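Local coordinates for protein cytolethal distending toxin subunit A (PDB 1SR4) that is a ricin-type lectin subunit of a tripartite genotoxin and, together with CdtC, probably forms the heterodimer required to deliver CdtB into host cells, at the interface of chains A and B, the interface of chains A and C and the interface of chains B and C. Sequence-based numbering; all coordinates share one arbitrary frame. Chains: chain A, Cytolethal distending toxin subunit A; chain B, cytolethal distending toxin protein B; chain C, cytolethal distending toxin protein C.

The three chains form the heterotrimeric toxin, and the four contacts sample each pairing within it. Contact 1 joins chains A and B, contact 3 joins B and C, and contacts 2 and 4 both join A and C. Contacts 1 and 2 are neighbours, their C-alpha centres about 14 Å apart, and contact 2 takes in A:Leu53, shortly before the 3-10 helix 56-59 that serves contact 1. Contacts 2 and 4 are the most widely separated, about 32 Å: the C-terminal segment of A binds C at one, and the C-terminal segment of C binds A at the other, a reciprocal exchange of tails.

Contact 1: the interface of chains A and B. Residues chain A 56, 58-59, 100; chain B 33-34, 245.
A:Asn59 and B:Glu34 meet at the tight end of this small polar contact between the lectin-type subunit and the nuclease-family subunit. The side-chain carbonyl oxygen OD1 of A:Asn59 accepts the backbone N of B:Glu34 at 2.8 Å, in the plane of the amide carbonyl and nearly straight, 170° at the hydrogen. The same oxygen lies 3.4 Å from CA of B:Gly33. With CG anti to its carbonyl carbon (chi1 -59°), A:Asn59 reaches across with its amide, and on its own side ND2 makes a weak bond to the carboxylate OE2 of A:Glu56.

At the second fixed point, NH2 of the B:Arg245 guanidinium donates to the backbone O of A:Ser58 at 2.8 Å, the acceptor lying somewhat out of the guanidinium plane. Water 1 doubles this link, taking NE of B:Arg245 at 2.7 Å and also bonding to A:Ser58 O.

The ionic side is looser. The B:Glu34 side chain crosses that of A:Asn59 at about a right angle, and its OE1 stays 4.2 Å from NZ of A:Lys100. That lysine may nevertheless temper the repulsion between the carboxylates of B:Glu34 and A:Glu56.

In the fold, the A residues come from the 3-10 helix 56-59 and strand 99-103, while B:Gly33 and B:Glu34 follow helix 20-31 and B:Arg245 lies in a loop after the 3-10 helix 241-243.

Contact 2: the interface of chains A and C. Residues chain A 53, 201-204; chain C 101, 135-138.
A:Thr203 lies between C:Asn101, which bonds to its backbone, and C:Thr137, whose side chain packs alongside, where the C-terminal segment of CdtA pairs as a short antiparallel strand (202-203) with strand 137-138 of CdtC, a fellow member of the CDT A/C family. In this ladder, A:Ala202 and C:Phe138 exchange a pair of backbone bonds, with C:Phe138 N to A:Ala202 O at 2.8 Å. A:Ala204 continues it, its N bonded to C:Arg136 O at 3.0 Å and its O accepting from C:Gly135 N.

C:Asn101 supplies one acceptor and one donor to the other edge of the segment. Its side-chain OD1 accepts A:Thr203 N at 2.8 Å, almost straight at the hydrogen (173°) but with the donor 46° above the amide carbonyl plane. Its backbone N returns a bond to A:Thr203 O at 2.9 Å. Because CG sits between the backbone N and the carbonyl carbon (chi1 61°), the amide folds back beside its own N-H, and one residue serves both polar atoms of the A:Thr203 backbone.

The side chains of A:Thr203 and C:Thr137 point the same way. Methyl CG2 of A:Thr203 turns instead toward C:Gly135, 3.9 Å from its CA.

Further out, water 2 ties the hydroxyl OG1 of A:Thr203, at 2.8 Å, to A:Glu201 O and to ND2 of C:Asn101, which helps to fix the amide's rotation. Within C, CZ of C:Phe138 lies over one face of the C:Arg136 guanidinium, toward its rim.

Contact 3: the interface of chains B and C. Residues chain B 17-19, 21, 249; chain C 17-18, 48-50.
The interface of B:Ala17-B:Ser21 with C:Leu48-C:Asp50 is a mixed polar and apolar docking of a nuclease-family loop and helix start on the end of strand 46-50 of CdtC, and it helps to hold CdtB in the heterotrimer. C:Asp50 carries the polar half. Its carboxylate OD1 uses the syn lone pair to accept the hydroxyl OG of B:Ser21 at 2.7 Å. The other oxygen, OD2, takes two backbone donors from opposite faces of its plane: B:Asn19 N at 2.8 Å, from well above the carboxylate, and B:Ser21 N at 3.1 Å. Together these bonds would restrict the carboxylate's rotation, and the N-terminal end of the helix would be expected to stabilise its negative charge. OG of B:Ser21, lying between its backbone N and carbonyl carbon (chi1 59°), is turned toward the acid.

C:Asp50 N also donates to B:Ala17 O at 3.0 Å, and water 3 bridges that oxygen to C:Asp50 O.

The apolar half centres on B:Val18, whose side chain crosses C:Pro17 at about a right angle, CG2 3.8 Å from CB, while CG1 meets C:Pro18 CD tip to tip. B:Thr249 lies alongside the C:Pro18 ring at CB and CG, pointing the same way.

In the fold, helix 20-31 of B begins here, against strand 46-50 of C and the prolines leading into strand 19-24.

Contact 4: the interface of chains A and C. Residues chain A 145-148, 153, 183, 192; chain C 153-156.
C:Lys154-C:Leu156 runs antiparallel to A:Pro146-A:Asp148, bridging at A:Thr147 and C:Ile155, with C:Leu156 N bonded to A:Pro146 O at 3.0 Å and A:Asp148 N to C:Lys154 O at 2.9 Å. A:Asp148 closes the ladder with its side chain: CG lies between the backbone N and carbonyl carbon (chi1 55°), which brings OD1 to C:Lys154 N at 3.0 Å. The bond is nearly straight at the hydrogen (173°), though the donor comes from 50° above the carboxylate plane. The lysine chain, crossing that of the aspartate at about a right angle, curls back until NZ lies 3.8 Å from OD2, a long salt bridge.

C:Ile155 points the other way. Its CG2 packs 4.0 Å from CB of A:Leu145 and its CD1 3.8 Å from CG2 of A:Thr147; CD1 also faces A:Val153, modelled too close to be reliable. C:Leu156 crosses A:Pro146 at about a right angle, CD1 toward the ring and CD2 3.8 Å from CB of A:Asp148.

Around C:Ser153, water 4 joins its OG to A:Thr192 OG1, and water 6 joins its O to A:Gly183 O.

In the fold, this C-terminal segment of C, following strand 144-147, lies along the end of strand 142-146 of A, beside strand 152-156 of the ricin-type lectin trefoil.

Contact 1: the interface of chains A and B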
loop_
_atom_site.group_PDB
_atom_site.type_symbol
_atom_site.label_atom_id
_atom_site.label_comp_id
_atom_site.label_asym_id
_atom_site.label_seq_id
_atom_site.Cartn_x
_atom_site.Cartn_y
_atom_site.Cartn_z
ATOM N N GLU A 56 13.614 -12.045 0.913
ATOM C CA GLU A 56 13.837 -11.585 2.278
ATOM C C GLU A 56 13.813 -10.055 2.473
ATOM O O GLU A 56 13.203 -9.563 3.425
ATOM C CB GLU A 56 15.156 -12.158 2.795
ATOM C CG GLU A 56 15.300 -12.139 4.308
ATOM C CD GLU A 56 14.180 -12.898 5.005
ATOM O OE1 GLU A 56 13.811 -13.987 4.511
ATOM O OE2 GLU A 56 13.673 -12.416 6.048
ATOM N N SER A 58 12.115 -7.879 1.170
ATOM C CA SER A 58 10.743 -7.397 1.137
ATOM C C SER A 58 10.148 -7.309 2.530
ATOM O O SER A 58 9.178 -6.576 2.758
ATOM C CB SER A 58 9.856 -8.349 0.315
ATOM O OG SER A 58 10.292 -8.422 -1.031
ATOM N N ASN A 59 10.704 -8.073 3.460
ATOM C CA ASN A 59 10.158 -8.087 4.811
ATOM C C ASN A 59 10.591 -6.942 5.716
ATOM O O ASN A 59 10.062 -6.791 6.821
ATOM C CB ASN A 59 10.484 -9.420 5.484
ATOM C CG ASN A 59 9.925 -10.600 4.713
ATOM O OD1 ASN A 59 8.754 -10.603 4.338
ATOM N ND2 ASN A 59 10.757 -11.606 4.465
ATOM N N LYS A 100 11.470 -5.079 10.785
ATOM C CA LYS A 100 10.391 -5.865 10.230
ATOM C C LYS A 100 9.170 -5.454 11.066
ATOM O O LYS A 100 9.156 -5.586 12.293
ATOM C CB LYS A 100 10.659 -7.364 10.391
ATOM C CG LYS A 100 9.450 -8.244 10.043
ATOM C CD LYS A 100 9.719 -9.738 10.306
ATOM C CE LYS A 100 10.745 -10.295 9.334
ATOM N NZ LYS A 100 11.062 -11.753 9.559
ATOM N N GLY B 33 6.232 -10.119 0.277
ATOM C CA GLY B 33 6.750 -10.487 1.574
ATOM C C GLY B 33 5.947 -11.563 2.257
ATOM O O GLY B 33 4.904 -11.986 1.764
ATOM N N GLU B 34 6.457 -12.002 3.402
ATOM C CA GLU B 34 5.840 -13.030 4.233
ATOM C C GLU B 34 4.440 -12.647 4.697
ATOM O O GLU B 34 3.612 -13.519 4.945
ATOM C CB GLU B 34 6.708 -13.276 5.483
ATOM C CG GLU B 34 7.777 -14.369 5.362
ATOM C CD GLU B 34 8.702 -14.424 6.588
ATOM O OE1 GLU B 34 8.210 -14.216 7.715
ATOM O OE2 GLU B 34 9.921 -14.681 6.429
ATOM N N ARG B 245 5.896 0.950 1.809
ATOM C CA ARG B 245 7.287 1.394 1.658
ATOM C C ARG B 245 7.233 2.670 0.807
ATOM O O ARG B 245 8.257 3.178 0.379
ATOM C CB ARG B 245 8.100 0.348 0.902
ATOM C CG ARG B 245 7.933 -1.093 1.410
ATOM C CD ARG B 245 8.617 -1.302 2.739
ATOM N NE ARG B 245 8.629 -2.724 3.129
ATOM C CZ ARG B 245 7.764 -3.280 3.977
ATOM N NH1 ARG B 245 6.801 -2.549 4.537
ATOM N NH2 ARG B 245 7.866 -4.569 4.278
HETATM O O HOH W 1 10.539 -3.942 1.627
#

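Contact 2: the interface of chains A and C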
loop_
_atom_site.group_PDB
_atom_site.type_symbol
_atom_site.label_atom_id
_atom_site.label_comp_id
_atom_site.label_asym_id
_atom_site.label_seq_id
_atom_site.Cartn_x
_atom_site.Cartn_y
_atom_site.Cartn_z
ATOM N N LEU A 53 17.109 -14.106 -6.630
ATOM C CA LEU A 53 16.290 -12.877 -6.558
ATOM C C LEU A 53 15.641 -12.964 -5.178
ATOM O O LEU A 53 14.524 -13.443 -5.036
ATOM C CB LEU A 53 15.217 -12.806 -7.657
ATOM C CG LEU A 53 14.862 -11.354 -8.045
ATOM C CD1 LEU A 53 13.770 -11.316 -9.094
ATOM C CD2 LEU A 53 14.390 -10.590 -6.803
ATOM N N GLU A 201 20.494 -3.358 -0.597
ATOM C CA GLU A 201 20.685 -3.411 -2.048
ATOM C C GLU A 201 19.327 -3.907 -2.545
ATOM O O GLU A 201 18.750 -4.835 -1.964
ATOM C CB GLU A 201 21.754 -4.427 -2.440
ATOM C CG GLU A 201 23.174 -3.997 -2.102
ATOM C CD GLU A 201 23.860 -3.311 -3.270
ATOM O OE1 GLU A 201 23.887 -3.892 -4.382
ATOM O OE2 GLU A 201 24.379 -2.197 -3.079
ATOM N N ALA A 202 18.825 -3.284 -3.607
ATOM C CA ALA A 202 17.514 -3.618 -4.164
ATOM C C ALA A 202 17.663 -4.336 -5.492
ATOM O O ALA A 202 18.557 -4.021 -6.269
ATOM C CB ALA A 202 16.704 -2.331 -4.366
ATOM N N THR A 203 16.793 -5.305 -5.747
ATOM C CA THR A 203 16.845 -6.046 -6.995
ATOM C C THR A 203 15.600 -5.660 -7.792
ATOM O O THR A 203 14.485 -5.749 -7.276
ATOM C CB THR A 203 16.859 -7.587 -6.732
ATOM O OG1 THR A 203 17.993 -7.928 -5.918
ATOM C CG2 THR A 203 16.937 -8.365 -8.049
ATOM N N ALA A 204 15.789 -5.204 -9.032
ATOM C CA ALA A 204 14.660 -4.825 -9.893
ATOM C C ALA A 204 13.824 -6.056 -10.235
ATOM O O ALA A 204 14.365 -7.123 -10.549
ATOM C CB ALA A 204 15.169 -4.167 -11.183
ATOM N N ASN C 101 12.439 -5.425 -5.193
ATOM C CA ASN C 101 12.000 -6.302 -4.111
ATOM C C ASN C 101 11.975 -5.604 -2.756
ATOM O O ASN C 101 11.620 -6.232 -1.747
ATOM C CB ASN C 101 12.878 -7.573 -4.023
ATOM C CG ASN C 101 14.363 -7.282 -3.749
ATOM O OD1 ASN C 101 14.843 -6.150 -3.876
ATOM N ND2 ASN C 101 15.104 -8.333 -3.377
ATOM N N GLY C 135 16.021 -8.117 -12.664
ATOM C CA GLY C 135 16.779 -9.072 -11.878
ATOM C C GLY C 135 18.172 -8.659 -11.449
ATOM O O GLY C 135 18.884 -9.460 -10.861
ATOM N N ARG C 136 18.573 -7.426 -11.745
ATOM C CA ARG C 136 19.893 -6.963 -11.346
ATOM C C ARG C 136 19.762 -6.241 -10.007
ATOM O O ARG C 136 18.682 -5.737 -9.658
ATOM C CB ARG C 136 20.482 -6.035 -12.409
ATOM C CG ARG C 136 20.909 -6.765 -13.694
ATOM C CD ARG C 136 21.144 -5.797 -14.854
ATOM N NE ARG C 136 22.055 -4.699 -14.520
ATOM C CZ ARG C 136 22.117 -3.560 -15.205
ATOM N NH1 ARG C 136 21.322 -3.371 -16.252
ATOM N NH2 ARG C 136 22.969 -2.608 -14.853
ATOM N N THR C 137 20.867 -6.190 -9.268
ATOM C CA THR C 137 20.892 -5.570 -7.946
ATOM C C THR C 137 21.584 -4.218 -7.988
ATOM O O THR C 137 22.570 -4.041 -8.705
ATOM C CB THR C 137 21.614 -6.475 -6.972
ATOM O OG1 THR C 137 22.943 -6.722 -7.461
ATOM C CG2 THR C 137 20.872 -7.795 -6.866
ATOM N N PHE C 138 21.095 -3.289 -7.167
ATOM C CA PHE C 138 21.585 -1.920 -7.177
ATOM C C PHE C 138 21.796 -1.307 -5.790
ATOM O O PHE C 138 21.035 -1.576 -4.862
ATOM C CB PHE C 138 20.569 -1.063 -7.953
ATOM C CG PHE C 138 20.411 -1.465 -9.402
ATOM C CD1 PHE C 138 21.236 -0.915 -10.385
ATOM C CD2 PHE C 138 19.448 -2.391 -9.781
ATOM C CE1 PHE C 138 21.097 -1.283 -11.729
ATOM C CE2 PHE C 138 19.301 -2.768 -11.126
ATOM C CZ PHE C 138 20.122 -2.213 -12.099
HETATM O O HOH W 2 18.073 -7.446 -3.212
#

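Contact 3: the interface of chains B and C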
loop_
_atom_site.group_PDB
_atom_site.type_symbol
_atom_site.label_atom_id
_atom_site.label_comp_id
_atom_site.label_asym_id
_atom_site.label_seq_id
_atom_site.Cartn_x
_atom_site.Cartn_y
_atom_site.Cartn_z
ATOM N N ALA B 17 -5.908 9.560 -15.831
ATOM C CA ALA B 17 -4.694 10.296 -15.498
ATOM C C ALA B 17 -3.652 9.527 -14.665
ATOM O O ALA B 17 -2.443 9.680 -14.889
ATOM C CB ALA B 17 -5.071 11.605 -14.788
ATOM N N VAL B 18 -4.115 8.725 -13.702
ATOM C CA VAL B 18 -3.218 7.963 -12.823
ATOM C C VAL B 18 -3.875 6.621 -12.498
ATOM O O VAL B 18 -4.978 6.585 -11.939
ATOM C CB VAL B 18 -2.953 8.724 -11.505
ATOM C CG1 VAL B 18 -1.720 8.133 -10.798
ATOM C CG2 VAL B 18 -2.745 10.217 -11.792
ATOM N N ASN B 19 -3.195 5.523 -12.826
ATOM C CA ASN B 19 -3.783 4.192 -12.626
ATOM C C ASN B 19 -2.694 3.134 -12.540
ATOM O O ASN B 19 -2.568 2.444 -11.535
ATOM C CB ASN B 19 -4.708 3.901 -13.815
ATOM C CG ASN B 19 -5.585 2.656 -13.627
ATOM O OD1 ASN B 19 -6.350 2.304 -14.525
ATOM N ND2 ASN B 19 -5.491 2.008 -12.482
ATOM N N SER B 21 0.572 3.453 -12.253
ATOM C CA SER B 21 1.567 3.626 -11.203
ATOM C C SER B 21 1.057 3.121 -9.850
ATOM O O SER B 21 1.834 2.576 -9.052
ATOM C CB SER B 21 2.021 5.094 -11.116
ATOM O OG SER B 21 0.928 5.968 -10.855
ATOM N N THR B 249 -1.067 5.962 -2.807
ATOM C CA THR B 249 -1.535 6.794 -3.909
ATOM C C THR B 249 -3.040 7.014 -4.124
ATOM O O THR B 249 -3.482 7.285 -5.246
ATOM C CB THR B 249 -0.899 6.320 -5.237
ATOM O OG1 THR B 249 -1.274 4.963 -5.495
ATOM C CG2 THR B 249 0.611 6.400 -5.151
ATOM N N PRO C 17 -4.453 13.602 -9.128
ATOM C CA PRO C 17 -3.207 12.842 -8.951
ATOM C C PRO C 17 -2.673 12.871 -7.507
ATOM O O PRO C 17 -2.844 13.857 -6.787
ATOM C CB PRO C 17 -2.250 13.524 -9.926
ATOM C CG PRO C 17 -3.180 14.046 -11.013
ATOM C CD PRO C 17 -4.290 14.635 -10.165
ATOM N N PRO C 18 -2.021 11.783 -7.072
ATOM C CA PRO C 18 -1.473 11.718 -5.718
ATOM C C PRO C 18 -0.281 12.662 -5.543
ATOM O O PRO C 18 0.484 12.902 -6.486
ATOM C CB PRO C 18 -1.070 10.249 -5.577
ATOM C CG PRO C 18 -0.713 9.862 -6.958
ATOM C CD PRO C 18 -1.760 10.532 -7.809
ATOM N N LEU C 48 2.134 12.994 -9.005
ATOM C CA LEU C 48 2.561 11.874 -9.812
ATOM C C LEU C 48 1.508 11.596 -10.866
ATOM O O LEU C 48 0.397 11.240 -10.527
ATOM C CB LEU C 48 2.766 10.638 -8.923
ATOM C CG LEU C 48 3.323 9.388 -9.619
ATOM C CD1 LEU C 48 4.777 9.651 -10.028
ATOM C CD2 LEU C 48 3.257 8.173 -8.669
ATOM N N ILE C 49 1.846 11.760 -12.143
ATOM C CA ILE C 49 0.868 11.500 -13.192
ATOM C C ILE C 49 1.407 10.476 -14.189
ATOM O O ILE C 49 2.591 10.480 -14.513
ATOM C CB ILE C 49 0.467 12.811 -13.924
ATOM C CG1 ILE C 49 1.671 13.416 -14.633
ATOM C CG2 ILE C 49 -0.079 13.836 -12.926
ATOM C CD1 ILE C 49 1.835 12.910 -16.048
ATOM N N ASP C 50 0.546 9.588 -14.669
ATOM C CA ASP C 50 0.992 8.566 -15.611
ATOM C C ASP C 50 1.024 9.088 -17.034
ATOM O O ASP C 50 0.096 9.761 -17.464
ATOM C CB ASP C 50 0.075 7.340 -15.558
ATOM C CG ASP C 50 0.136 6.628 -14.220
ATOM O OD1 ASP C 50 0.958 7.031 -13.373
ATOM O OD2 ASP C 50 -0.632 5.669 -14.015
HETATM O O HOH W 3 -1.902 11.603 -16.853
#

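Contact 4: the interface of chains A and C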
loop_
_atom_site.group_PDB
_atom_site.type_symbol
_atom_site.label_atom_id
_atom_site.label_comp_id
_atom_site.label_asym_id
_atom_site.label_seq_id
_atom_site.Cartn_x
_atom_site.Cartn_y
_atom_site.Cartn_z
ATOM N N LEU A 145 -0.973 6.120 13.583
ATOM C CA LEU A 145 -2.105 6.950 13.219
ATOM C C LEU A 145 -1.820 7.654 11.891
ATOM O O LEU A 145 -0.908 8.468 11.790
ATOM C CB LEU A 145 -2.337 7.990 14.319
ATOM C CG LEU A 145 -2.185 7.551 15.791
ATOM C CD1 LEU A 145 -2.170 8.784 16.695
ATOM C CD2 LEU A 145 -3.312 6.620 16.185
ATOM N N PRO A 146 -2.604 7.356 10.860
ATOM C CA PRO A 146 -2.368 8.009 9.567
ATOM C C PRO A 146 -2.676 9.497 9.613
ATOM O O PRO A 146 -3.544 9.929 10.371
ATOM C CB PRO A 146 -3.308 7.250 8.622
ATOM C CG PRO A 146 -4.493 6.938 9.520
ATOM C CD PRO A 146 -3.808 6.504 10.830
ATOM N N THR A 147 -1.944 10.281 8.823
ATOM C CA THR A 147 -2.179 11.724 8.754
ATOM C C THR A 147 -2.776 11.952 7.371
ATOM O O THR A 147 -2.761 11.038 6.534
ATOM C CB THR A 147 -0.886 12.532 8.833
ATOM O OG1 THR A 147 -0.133 12.339 7.631
ATOM C CG2 THR A 147 -0.048 12.104 10.039
ATOM N N ASP A 148 -3.281 13.152 7.101
ATOM C CA ASP A 148 -3.854 13.380 5.785
ATOM C C ASP A 148 -2.859 13.524 4.640
ATOM O O ASP A 148 -3.260 13.748 3.500
ATOM C CB ASP A 148 -4.829 14.558 5.783
ATOM C CG ASP A 148 -4.227 15.837 6.310
ATOM O OD1 ASP A 148 -2.988 15.930 6.477
ATOM O OD2 ASP A 148 -5.025 16.767 6.548
ATOM N N VAL A 153 1.882 8.884 12.482
ATOM C CA VAL A 153 2.388 9.298 13.781
ATOM C C VAL A 153 2.452 7.972 14.543
ATOM O O VAL A 153 1.543 7.138 14.421
ATOM C CB VAL A 153 1.446 10.331 14.443
ATOM C CG1 VAL A 153 1.696 10.423 15.953
ATOM C CG2 VAL A 153 1.729 11.686 13.830
ATOM N N GLY A 183 0.793 15.942 16.970
ATOM C CA GLY A 183 1.041 15.955 15.538
ATOM C C GLY A 183 1.814 17.172 15.069
ATOM O O GLY A 183 1.694 17.608 13.923
ATOM N N THR A 192 5.917 13.288 12.671
ATOM C CA THR A 192 5.524 12.526 11.485
ATOM C C THR A 192 6.682 11.697 10.948
ATOM O O THR A 192 7.824 12.160 10.860
ATOM C CB THR A 192 4.953 13.432 10.345
ATOM O OG1 THR A 192 5.820 14.529 10.113
ATOM C CG2 THR A 192 3.597 13.994 10.731
ATOM N N SER C 153 0.972 18.133 8.333
ATOM C CA SER C 153 -0.090 17.193 8.057
ATOM C C SER C 153 -0.889 17.064 9.348
ATOM O O SER C 153 -0.403 17.378 10.431
ATOM C CB SER C 153 0.455 15.825 7.598
ATOM O OG SER C 153 1.070 15.092 8.646
ATOM N N LYS C 154 -2.120 16.611 9.237
ATOM C CA LYS C 154 -2.956 16.481 10.412
ATOM C C LYS C 154 -3.305 15.032 10.689
ATOM O O LYS C 154 -3.646 14.287 9.773
ATOM C CB LYS C 154 -4.232 17.309 10.204
ATOM C CG LYS C 154 -5.383 16.943 11.125
ATOM C CD LYS C 154 -6.647 17.757 10.800
ATOM C CE LYS C 154 -7.161 17.475 9.404
ATOM N NZ LYS C 154 -7.561 16.048 9.228
ATOM N N ILE C 155 -3.192 14.638 11.951
ATOM C CA ILE C 155 -3.560 13.295 12.373
ATOM C C ILE C 155 -5.044 13.120 12.036
ATOM O O ILE C 155 -5.869 13.957 12.418
ATOM C CB ILE C 155 -3.435 13.110 13.902
ATOM C CG1 ILE C 155 -1.992 13.305 14.355
ATOM C CG2 ILE C 155 -3.929 11.713 14.298
ATOM C CD1 ILE C 155 -1.069 12.342 13.689
ATOM N N LEU C 156 -5.390 12.036 11.347
ATOM C CA LEU C 156 -6.785 11.786 10.997
ATOM C C LEU C 156 -7.565 11.347 12.236
ATOM O O LEU C 156 -7.108 10.494 12.997
ATOM C CB LEU C 156 -6.879 10.701 9.909
ATOM C CG LEU C 156 -6.235 11.061 8.568
ATOM C CD1 LEU C 156 -6.276 9.861 7.632
ATOM C CD2 LEU C 156 -6.946 12.253 7.964
HETATM O O HOH W 4 3.803 15.526 7.957
HETATM O O HOH W 5 -5.242 8.722 12.391
HETATM O O HOH W 6 0.830 15.514 11.943
#